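Local structure of TBC1 domain family member 22A (Homo sapiens, 2QFZ) at residues Ser49-Pro54 and Met58-Leu63; Lys83-Phe88 and Leu134-Ile139; Ile112-Pro117 and Tyr146-Asn151; Val284-Leu289 and Tyr330-Ala335. The protein probably acts as a GTPase-activating protein for Rab-family GTPases through the TBC domain that makes up most of this chain, and forms homodimers. One frame throughout, in Å; residues are numbered along the deposited sequence.

Overall arrangement
Contact 1 comes first along the chain. It closes the shortest span, with three residues between its segments, and sets the loop after helix 40-47 against helix 56-63. Contact 2 spans 45 residues and pairs helix 74-91 with helix 124-140. Contact 3 opens inside that interval and closes beyond it, so the two cross. It ties the loop after helix 102-111 to the start of helix 150-162. Contacts 2 and 3 also touch, since L134 packs on both I112 and N151. Contact 4 is last. It closes a 40-residue span between helices 276-291 and 319-335, and its centre lies about 36 Å from that of contact 2.

Contact 1: Ser49-Pro54 and Met58-Leu63; sequences SGIPKP and MTWKLL
I51 pushes its CD1 against the methyl CG2 of T59, with 3.5 Å between the two carbons. The two side chains reach toward each other tip to tip. The second branch of I51 takes part as well: CG2 lies 3.8 Å from T59 OG1. With CG1 beside its own backbone N (chi1 -54°) and the chain then extended, I51 carries CD1 past T59 to the indole of W60. There it stands at the edge of the ring, in its plane, 3.7 Å from CD1 of W60. All three residues are buried. The contact joins the loop after helix 40-47 to helix 56-63, in the N-terminal part of the all-helical TBC domain. Only three residues separate the two segments, so the contact is local. D268 holds it from outside: one carboxylate oxygen accepts the backbone N-H of I51 and the other accepts NE1 of W60. The loop and the indole are thus pinned to the same acidic side chain. T59 uses OG1 on the carbonyl of V55, one turn earlier, while its methyl CG2 points to I51 CD1. T59 also packs on L43 and S47 of helix 40-47. At the other end of the loop a water links the backbones. It donates to P54 O at 3.2 Å and accepts from M58 N at 3.0 Å.

Contact 2: Lys83-Phe88 and Leu134-Ile139; sequences KEYFAF and LFIWAI
I136 meets Y85 and F88 with two different branches. Its CD1 goes to Y85 and its CG2 goes to F88. The CD1 methyl sits 3.8 Å from Y85 CE1 and lies equally close to the hydroxyl oxygen, so it touches the outer end of the phenol, coming in at a slant. CG2 lies 3.9 Å from F88 CD2 and 4.0 Å from F88 CB. Each aromatic side chain meets the isoleucine obliquely. The first torsion of I136 accounts for the split. CG1, which carries CD1, lies beside the backbone N (chi1 -74°), and CG2 is anti to that N, so the two methyls part. The Y85 hydroxyl bonds to E188, and its ring meets Y192, which also packs on I136. This brings in helix 181-200. E84 O of the same helix lies against one face of F88, toward its rim, and F88 makes a cation-pi contact with R140. An alanine in place of I136 would take away both methyls and would probably open a gap beside Y85 and F88, leaving the two rings with less to pack against. No hydrogen bond crosses between the segments. The contact is apolar packing between helices 74-91 and 124-140, of the kind that holds together the all-helical fold of TBC domains.

Contact 3: Ile112-Pro117 and Tyr146-Asn151; sequences IPRMSP and YVQGIN
M115 comes at N151 from the opposite direction, and its atoms from CB to CE all approach the asparagine. CB lies 3.8 Å from N151 ND2, and CG is slightly farther away. SD then accepts a weak but nearly straight hydrogen bond from ND2, 3.3 Å long with an N-H...S angle of 166°. At the tip, CE comes to 3.1 Å from the backbone carbonyl N151 O, which is a tight fit. The bend at chi3 (-95°) turns this methyl toward the carbonyl. The other end of the amide is held too: N151 OD1 accepts G149 N at 2.8 Å, with the donor nearly along the C=O axis. Together the firm bond at OD1 and the weak one at ND2 probably limit rotation of the amide. Segment 112-117 holds the end of the IxxDxxR motif of TBC domains, which closes at R114, and segment 146-151 holds YxQ, which ends at Q148. In related Rab-GAPs this arginine and glutamine act as the two catalytic fingers, and R114 and Q148 probably correspond to them. Here they cross at about a right angle. Q148 NE2 stands at the guanidinium edge, 3.6 Å from R114 NH1, without a hydrogen bond. Second-shell D111 bonds to Y146 OH and makes a long, weak ion pair with R114. An alanine at M115 would lack the sulfur and terminal methyl, and N151 ND2 would probably lose this acceptor, its amide becoming less firmly placed. I112 runs antiparallel to the N151 side chain, bringing CD1 to 3.5 Å from N151 CB.

Contact 4: Val284-Leu289 and Tyr330-Ala335; sequences VCAAFL and YRLKFA
Just before L332, the residue that meets A286 and A287, the carbonyl R331 O takes two backbone N-H groups. F334 N reaches it at 2.9 Å, three residues on, and A335 N at 3.1 Å, four residues on. These bonds lie in the last turn of helix 319-335. The contact itself is apolar, and L332 carries it with a single methyl. CD1 lies 3.9 Å from A286 CB, and the A287 CB atom is at the same distance. The backbone of A287 is closer still, with its N atom 3.5 Å from CD1. The methyl therefore rests against the backbone of A287 and beside both alanine CB atoms. L332 has CG beside its backbone N (chi1 -60°), and CD1 then continues in an extended line from CA (chi2 177°). That shape sends the methyl straight across to helix 276-291. Alanine at both positions lets L332 come close, and the CA atoms of A287 and L332 are 7.5 Å apart. All three residues are buried. L332 also touches I227, while A286 packs on L220 and L223, so helix 211-227 covers one side of the contact. V284 and A287 extend the packing to earlier turns of helix 319-335, where both touch L325. F288 turns to another part of the core and meets W249 and W292 edge-to-face. This is plain helix-to-helix packing in the C-terminal part of the chain, where the terminal helix 319-335 is laid against helix 276-291 in an all-helical fold.

Contact 1: Ser49-Pro54 and Met58-Leu63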
# COMPACT_ATOMS: atom_id res chain seq x y z
N SER A 49 -0.84 16.18 -0.76
CA SER A 49 -0.12 16.58 -1.94
C SER A 49 1.27 15.97 -2.00
O SER A 49 2.07 16.36 -2.83
CB SER A 49 -0.10 18.11 -2.03
OG SER A 49 -1.44 18.66 -1.97
N GLY A 50 1.54 14.98 -1.13
CA GLY A 50 2.82 14.26 -1.12
C GLY A 50 3.68 14.73 0.05
O GLY A 50 3.62 15.88 0.43
N ILE A 51 4.50 13.84 0.61
CA ILE A 51 5.31 14.16 1.81
C ILE A 51 6.77 14.15 1.42
O ILE A 51 7.22 13.17 0.87
CB ILE A 51 5.10 13.09 2.91
CG1 ILE A 51 3.61 12.93 3.21
CG2 ILE A 51 5.90 13.40 4.21
CD1 ILE A 51 3.25 11.70 4.02
N PRO A 52 7.52 15.23 1.76
CA PRO A 52 8.94 15.21 1.48
C PRO A 52 9.64 14.05 2.16
O PRO A 52 9.37 13.77 3.33
CB PRO A 52 9.44 16.53 2.09
CG PRO A 52 8.32 17.36 2.21
CD PRO A 52 7.12 16.47 2.41
N LYS A 53 10.55 13.41 1.44
CA LYS A 53 11.21 12.18 1.88
C LYS A 53 11.82 12.22 3.30
O LYS A 53 11.63 11.26 4.07
CB LYS A 53 12.23 11.75 0.83
CG LYS A 53 13.11 10.61 1.24
CD LYS A 53 14.02 10.17 0.09
CE LYS A 53 13.27 9.38 -0.99
NZ LYS A 53 14.07 8.19 -1.47
N PRO A 54 12.54 13.30 3.67
CA PRO A 54 13.11 13.46 5.03
C PRO A 54 12.12 13.30 6.21
O PRO A 54 12.50 12.82 7.29
CB PRO A 54 13.68 14.90 5.00
CG PRO A 54 14.05 15.08 3.56
CD PRO A 54 12.91 14.44 2.81
N MET A 58 8.41 9.54 9.84
CA MET A 58 7.62 9.97 11.04
C MET A 58 6.18 10.40 10.68
O MET A 58 5.25 10.22 11.47
CB MET A 58 8.35 11.10 11.76
CG MET A 58 7.68 11.64 13.04
SD MET A 58 7.22 10.43 14.32
CE MET A 58 8.84 9.75 14.75
N THR A 59 6.01 11.07 9.52
CA THR A 59 4.65 11.43 9.07
C THR A 59 3.75 10.18 8.92
O THR A 59 2.67 10.14 9.49
CB THR A 59 4.68 12.29 7.80
OG1 THR A 59 5.47 13.46 8.01
CG2 THR A 59 3.26 12.74 7.39
N TRP A 60 4.21 9.17 8.19
CA TRP A 60 3.45 7.90 8.10
C TRP A 60 3.12 7.29 9.46
O TRP A 60 1.98 6.80 9.71
CB TRP A 60 4.21 6.88 7.24
CG TRP A 60 4.10 7.08 5.78
CD1 TRP A 60 3.81 8.22 5.12
CD2 TRP A 60 4.32 6.08 4.76
NE1 TRP A 60 3.78 8.00 3.77
CE2 TRP A 60 4.09 6.70 3.51
CE3 TRP A 60 4.58 4.71 4.79
CZ2 TRP A 60 4.16 6.00 2.30
CZ3 TRP A 60 4.66 4.01 3.58
CH2 TRP A 60 4.46 4.67 2.36
N LYS A 61 4.10 7.28 10.34
CA LYS A 61 3.86 6.81 11.71
C LYS A 61 2.80 7.59 12.46
O LYS A 61 2.00 7.00 13.19
CB LYS A 61 5.14 6.75 12.51
CG LYS A 61 6.07 5.66 12.03
CD LYS A 61 7.40 5.65 12.80
CE LYS A 61 8.48 5.06 11.93
NZ LYS A 61 9.70 4.79 12.74
N LEU A 62 2.76 8.91 12.30
CA LEU A 62 1.73 9.70 12.96
C LEU A 62 0.34 9.56 12.33
O LEU A 62 -0.67 9.44 13.06
CB LEU A 62 2.10 11.17 13.06
CG LEU A 62 3.25 11.45 14.01
CD1 LEU A 62 3.82 12.86 13.74
CD2 LEU A 62 2.81 11.26 15.50
N LEU A 63 0.29 9.58 11.00
CA LEU A 63 -0.97 9.53 10.26
C LEU A 63 -1.65 8.17 10.39
O LEU A 63 -2.85 8.10 10.40
CB LEU A 63 -0.76 9.90 8.78
CG LEU A 63 -0.50 11.35 8.42
CD1 LEU A 63 -0.22 11.50 6.91
CD2 LEU A 63 -1.67 12.19 8.82
O HOH W 1 11.06 10.99 9.49

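Contact 2: Lys83-Phe88 and Leu134-Ile139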
# COMPACT_ATOMS: atom_id res chain seq x y z
N LYS A 83 8.97 -3.48 21.85
CA LYS A 83 9.13 -4.61 22.77
C LYS A 83 7.99 -5.60 22.65
O LYS A 83 8.20 -6.78 22.76
CB LYS A 83 9.22 -4.12 24.22
CG LYS A 83 10.54 -3.42 24.51
CD LYS A 83 10.69 -3.08 25.97
CE LYS A 83 11.98 -2.34 26.18
NZ LYS A 83 13.16 -3.09 25.62
N GLU A 84 6.77 -5.12 22.43
CA GLU A 84 5.62 -6.04 22.31
C GLU A 84 5.79 -6.98 21.11
O GLU A 84 5.48 -8.17 21.18
CB GLU A 84 4.31 -5.25 22.23
CG GLU A 84 3.07 -6.08 22.03
N TYR A 85 6.33 -6.44 20.00
CA TYR A 85 6.56 -7.21 18.81
C TYR A 85 7.68 -8.21 19.05
O TYR A 85 7.59 -9.35 18.65
CB TYR A 85 6.91 -6.30 17.62
CG TYR A 85 7.25 -7.09 16.36
CD1 TYR A 85 6.26 -7.73 15.63
CD2 TYR A 85 8.56 -7.22 15.92
CE1 TYR A 85 6.57 -8.49 14.50
CE2 TYR A 85 8.88 -7.95 14.76
CZ TYR A 85 7.87 -8.59 14.06
OH TYR A 85 8.15 -9.33 12.90
N PHE A 86 8.76 -7.77 19.67
CA PHE A 86 9.87 -8.68 20.00
C PHE A 86 9.44 -9.84 20.89
O PHE A 86 9.96 -10.95 20.76
CB PHE A 86 10.97 -7.92 20.69
CG PHE A 86 11.50 -6.76 19.90
CD1 PHE A 86 11.45 -6.74 18.50
CD2 PHE A 86 12.11 -5.70 20.56
CE1 PHE A 86 11.99 -5.65 17.78
CE2 PHE A 86 12.67 -4.63 19.84
CZ PHE A 86 12.58 -4.62 18.44
N ALA A 87 8.50 -9.57 21.80
CA ALA A 87 7.82 -10.64 22.54
C ALA A 87 7.06 -11.61 21.63
O ALA A 87 6.98 -12.79 21.93
CB ALA A 87 6.86 -10.05 23.62
N PHE A 88 6.46 -11.13 20.52
CA PHE A 88 5.82 -12.05 19.59
C PHE A 88 6.87 -12.96 18.98
O PHE A 88 6.64 -14.14 18.87
CB PHE A 88 5.05 -11.37 18.44
CG PHE A 88 3.93 -10.49 18.87
CD1 PHE A 88 3.37 -10.58 20.13
CD2 PHE A 88 3.41 -9.56 17.96
CE1 PHE A 88 2.32 -9.74 20.50
CE2 PHE A 88 2.38 -8.73 18.28
CZ PHE A 88 1.81 -8.80 19.56
N LEU A 134 5.27 -11.51 8.09
CA LEU A 134 4.10 -12.11 7.46
C LEU A 134 3.62 -13.36 8.23
O LEU A 134 2.43 -13.53 8.50
CB LEU A 134 4.40 -12.41 5.95
CG LEU A 134 4.45 -11.17 5.06
CD1 LEU A 134 5.07 -11.46 3.72
CD2 LEU A 134 3.05 -10.60 4.92
N PHE A 135 4.55 -14.19 8.68
CA PHE A 135 4.21 -15.34 9.53
C PHE A 135 3.55 -14.93 10.88
O PHE A 135 2.52 -15.52 11.30
CB PHE A 135 5.47 -16.21 9.77
CG PHE A 135 5.21 -17.47 10.55
CD1 PHE A 135 4.82 -18.63 9.91
CD2 PHE A 135 5.37 -17.50 11.92
CE1 PHE A 135 4.56 -19.80 10.64
CE2 PHE A 135 5.11 -18.67 12.66
CZ PHE A 135 4.71 -19.82 12.00
N ILE A 136 4.10 -13.92 11.54
CA ILE A 136 3.50 -13.43 12.81
C ILE A 136 2.11 -12.81 12.59
O ILE A 136 1.16 -13.10 13.33
CB ILE A 136 4.46 -12.44 13.55
CG1 ILE A 136 5.62 -13.22 14.19
CG2 ILE A 136 3.75 -11.63 14.63
CD1 ILE A 136 6.73 -12.31 14.74
N TRP A 137 1.98 -11.96 11.57
CA TRP A 137 0.66 -11.41 11.22
C TRP A 137 -0.41 -12.52 11.02
O TRP A 137 -1.53 -12.43 11.53
CB TRP A 137 0.74 -10.50 9.98
CG TRP A 137 -0.51 -9.76 9.83
CD1 TRP A 137 -0.80 -8.55 10.36
CD2 TRP A 137 -1.67 -10.21 9.15
NE1 TRP A 137 -2.10 -8.20 10.03
CE2 TRP A 137 -2.65 -9.20 9.29
CE3 TRP A 137 -1.98 -11.36 8.39
CZ2 TRP A 137 -3.92 -9.31 8.73
CZ3 TRP A 137 -3.28 -11.47 7.87
CH2 TRP A 137 -4.21 -10.45 8.03
N ALA A 138 -0.03 -13.57 10.29
CA ALA A 138 -0.91 -14.68 9.91
C ALA A 138 -1.37 -15.49 11.12
O ALA A 138 -2.54 -15.76 11.26
CB ALA A 138 -0.22 -15.58 8.92
N ILE A 139 -0.46 -15.84 12.02
CA ILE A 139 -0.88 -16.59 13.21
C ILE A 139 -1.73 -15.72 14.16
O ILE A 139 -2.59 -16.23 14.84
CB ILE A 139 0.30 -17.34 13.91
CG1 ILE A 139 1.24 -16.37 14.60
CG2 ILE A 139 1.08 -18.22 12.88
CD1 ILE A 139 2.61 -17.00 14.93

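Contact 3: Ile112-Pro117 and Tyr146-Asn151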
# COMPACT_ATOMS: atom_id res chain seq x y z
N ILE A 112 7.68 -15.17 -1.04
CA ILE A 112 8.62 -14.09 -0.72
C ILE A 112 9.79 -14.08 -1.67
O ILE A 112 10.01 -13.07 -2.33
CB ILE A 112 9.08 -14.03 0.80
CG1 ILE A 112 7.90 -13.71 1.71
CG2 ILE A 112 10.22 -13.02 1.00
CD1 ILE A 112 6.71 -13.10 1.04
N PRO A 113 10.55 -15.21 -1.77
CA PRO A 113 11.71 -15.29 -2.68
C PRO A 113 11.53 -14.81 -4.12
O PRO A 113 12.51 -14.40 -4.72
CB PRO A 113 12.06 -16.76 -2.64
CG PRO A 113 11.78 -17.13 -1.21
CD PRO A 113 10.45 -16.44 -0.97
N ARG A 114 10.32 -14.85 -4.66
CA ARG A 114 10.08 -14.47 -6.06
C ARG A 114 9.26 -13.19 -6.22
O ARG A 114 8.74 -12.92 -7.31
CB ARG A 114 9.34 -15.59 -6.83
CG ARG A 114 9.42 -17.04 -6.29
CD ARG A 114 8.15 -17.86 -6.69
NE ARG A 114 6.94 -17.09 -6.40
CZ ARG A 114 5.69 -17.51 -6.59
NH1 ARG A 114 4.67 -16.67 -6.30
NH2 ARG A 114 5.43 -18.74 -7.06
N MET A 115 9.12 -12.40 -5.15
CA MET A 115 8.33 -11.17 -5.24
C MET A 115 9.22 -9.99 -5.69
O MET A 115 10.44 -10.11 -5.77
CB MET A 115 7.59 -10.88 -3.92
CG MET A 115 8.40 -10.23 -2.84
SD MET A 115 7.57 -10.21 -1.24
CE MET A 115 6.82 -8.58 -1.28
N SER A 116 8.58 -8.87 -6.00
CA SER A 116 9.25 -7.68 -6.50
C SER A 116 9.35 -6.64 -5.36
O SER A 116 8.52 -6.65 -4.45
CB SER A 116 8.47 -7.13 -7.71
OG SER A 116 8.54 -5.72 -7.80
N PRO A 117 10.37 -5.75 -5.40
CA PRO A 117 11.50 -5.65 -6.33
C PRO A 117 12.64 -6.60 -5.97
O PRO A 117 13.02 -6.71 -4.80
CB PRO A 117 11.93 -4.19 -6.19
CG PRO A 117 10.85 -3.54 -5.31
CD PRO A 117 10.38 -4.62 -4.46
N TYR A 146 -2.34 -16.46 6.00
CA TYR A 146 -1.57 -15.85 4.94
C TYR A 146 -2.36 -15.89 3.64
O TYR A 146 -2.81 -16.95 3.23
CB TYR A 146 -0.22 -16.54 4.75
CG TYR A 146 0.51 -16.01 3.54
CD1 TYR A 146 0.97 -14.70 3.51
CD2 TYR A 146 0.73 -16.81 2.43
CE1 TYR A 146 1.61 -14.19 2.38
CE2 TYR A 146 1.36 -16.32 1.33
CZ TYR A 146 1.81 -15.01 1.31
OH TYR A 146 2.47 -14.51 0.20
N VAL A 147 -2.54 -14.73 3.02
CA VAL A 147 -3.15 -14.68 1.67
C VAL A 147 -2.14 -14.03 0.72
O VAL A 147 -1.71 -12.94 0.99
CB VAL A 147 -4.47 -13.85 1.70
CG1 VAL A 147 -5.22 -13.95 0.36
CG2 VAL A 147 -5.35 -14.31 2.84
N GLN A 148 -1.75 -14.67 -0.38
CA GLN A 148 -0.81 -13.99 -1.31
C GLN A 148 -1.36 -12.62 -1.74
O GLN A 148 -2.56 -12.48 -2.02
CB GLN A 148 -0.48 -14.84 -2.54
CG GLN A 148 0.73 -14.30 -3.32
CD GLN A 148 1.10 -15.18 -4.53
OE1 GLN A 148 0.76 -16.38 -4.57
NE2 GLN A 148 1.81 -14.60 -5.51
N GLY A 149 -0.49 -11.61 -1.78
CA GLY A 149 -0.92 -10.21 -1.93
C GLY A 149 -0.61 -9.37 -0.69
O GLY A 149 -0.11 -8.23 -0.80
N ILE A 150 -0.89 -9.91 0.50
CA ILE A 150 -0.48 -9.22 1.73
C ILE A 150 1.05 -9.05 1.81
O ILE A 150 1.52 -8.08 2.37
CB ILE A 150 -0.95 -9.91 3.01
CG1 ILE A 150 -2.46 -10.01 3.05
CG2 ILE A 150 -0.47 -9.13 4.27
CD1 ILE A 150 -2.96 -10.57 4.36
N ASN A 151 1.82 -9.97 1.23
CA ASN A 151 3.28 -9.84 1.19
C ASN A 151 3.78 -8.54 0.55
O ASN A 151 4.76 -7.96 1.00
CB ASN A 151 3.91 -11.09 0.49
CG ASN A 151 3.48 -11.24 -0.96
OD1 ASN A 151 2.30 -11.40 -1.25
ND2 ASN A 151 4.45 -11.15 -1.87

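Contact 4: Val284-Leu289 and Tyr330-Ala335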
# COMPACT_ATOMS: atom_id res chain seq x y z
N VAL A 284 -9.40 5.72 -7.14
CA VAL A 284 -8.11 5.66 -7.80
C VAL A 284 -8.13 4.56 -8.87
O VAL A 284 -7.58 4.74 -9.99
CB VAL A 284 -6.93 5.47 -6.77
CG1 VAL A 284 -5.58 5.25 -7.50
CG2 VAL A 284 -6.84 6.69 -5.85
N CYS A 285 -8.76 3.42 -8.55
CA CYS A 285 -8.90 2.34 -9.51
C CYS A 285 -9.73 2.78 -10.76
O CYS A 285 -9.40 2.44 -11.89
CB CYS A 285 -9.49 1.09 -8.86
SG CYS A 285 -8.26 0.12 -7.87
N ALA A 286 -10.79 3.53 -10.51
CA ALA A 286 -11.67 4.05 -11.58
C ALA A 286 -10.93 5.02 -12.49
O ALA A 286 -10.99 4.89 -13.72
CB ALA A 286 -12.91 4.68 -10.97
N ALA A 287 -10.17 5.94 -11.87
CA ALA A 287 -9.28 6.85 -12.61
C ALA A 287 -8.13 6.14 -13.36
O ALA A 287 -7.74 6.52 -14.48
CB ALA A 287 -8.75 7.94 -11.69
N PHE A 288 -7.61 5.08 -12.77
CA PHE A 288 -6.54 4.31 -13.41
C PHE A 288 -7.05 3.65 -14.69
O PHE A 288 -6.39 3.71 -15.74
CB PHE A 288 -6.01 3.27 -12.42
CG PHE A 288 -4.75 2.63 -12.82
CD1 PHE A 288 -3.60 3.38 -13.06
CD2 PHE A 288 -4.68 1.25 -12.93
CE1 PHE A 288 -2.39 2.75 -13.40
CE2 PHE A 288 -3.47 0.62 -13.26
CZ PHE A 288 -2.34 1.36 -13.50
N LEU A 289 -8.24 3.07 -14.62
CA LEU A 289 -8.84 2.47 -15.80
C LEU A 289 -9.10 3.49 -16.94
O LEU A 289 -8.71 3.26 -18.10
CB LEU A 289 -10.13 1.72 -15.39
CG LEU A 289 -10.79 0.82 -16.42
CD1 LEU A 289 -9.88 -0.28 -16.93
CD2 LEU A 289 -12.05 0.24 -15.79
N TYR A 330 -10.03 12.15 -7.12
CA TYR A 330 -10.67 13.12 -6.26
C TYR A 330 -11.92 13.72 -6.93
O TYR A 330 -12.97 13.82 -6.29
CB TYR A 330 -9.67 14.21 -5.81
CG TYR A 330 -10.15 14.94 -4.57
CD1 TYR A 330 -10.09 14.32 -3.32
CD2 TYR A 330 -10.70 16.22 -4.64
CE1 TYR A 330 -10.52 14.97 -2.17
CE2 TYR A 330 -11.17 16.88 -3.50
CZ TYR A 330 -11.08 16.24 -2.27
OH TYR A 330 -11.53 16.87 -1.12
N ARG A 331 -11.80 14.07 -8.21
CA ARG A 331 -12.94 14.55 -8.98
C ARG A 331 -14.06 13.49 -9.06
O ARG A 331 -15.23 13.78 -8.78
CB ARG A 331 -12.50 14.97 -10.37
CG ARG A 331 -13.62 15.54 -11.24
CD ARG A 331 -13.18 15.88 -12.67
NE ARG A 331 -12.76 14.73 -13.45
CZ ARG A 331 -13.56 13.78 -14.00
NH1 ARG A 331 -14.87 13.81 -13.87
NH2 ARG A 331 -13.01 12.77 -14.69
N LEU A 332 -13.69 12.26 -9.46
CA LEU A 332 -14.65 11.15 -9.58
C LEU A 332 -15.39 10.90 -8.29
O LEU A 332 -16.57 10.56 -8.32
CB LEU A 332 -13.98 9.86 -10.03
CG LEU A 332 -13.27 9.86 -11.37
CD1 LEU A 332 -12.61 8.49 -11.60
CD2 LEU A 332 -14.26 10.21 -12.48
N LYS A 333 -14.72 11.10 -7.16
CA LYS A 333 -15.37 11.02 -5.84
C LYS A 333 -16.59 11.93 -5.71
O LYS A 333 -17.60 11.57 -5.07
CB LYS A 333 -14.33 11.34 -4.77
CG LYS A 333 -14.70 11.11 -3.34
CD LYS A 333 -13.48 11.38 -2.43
CE LYS A 333 -13.86 12.14 -1.15
NZ LYS A 333 -14.56 11.30 -0.10
N PHE A 334 -16.54 13.11 -6.32
CA PHE A 334 -17.68 14.06 -6.21
C PHE A 334 -18.72 13.94 -7.34
O PHE A 334 -19.88 14.31 -7.13
CB PHE A 334 -17.17 15.50 -5.99
CG PHE A 334 -16.56 15.69 -4.64
CD1 PHE A 334 -17.37 15.86 -3.53
CD2 PHE A 334 -15.20 15.57 -4.45
CE1 PHE A 334 -16.81 15.98 -2.27
CE2 PHE A 334 -14.65 15.68 -3.22
CZ PHE A 334 -15.44 15.89 -2.12
N ALA A 335 -18.31 13.40 -8.49
CA ALA A 335 -19.19 13.10 -9.63
C ALA A 335 -20.20 12.04 -9.26
O ALA A 335 -21.43 12.27 -9.34
CB ALA A 335 -18.38 12.62 -10.82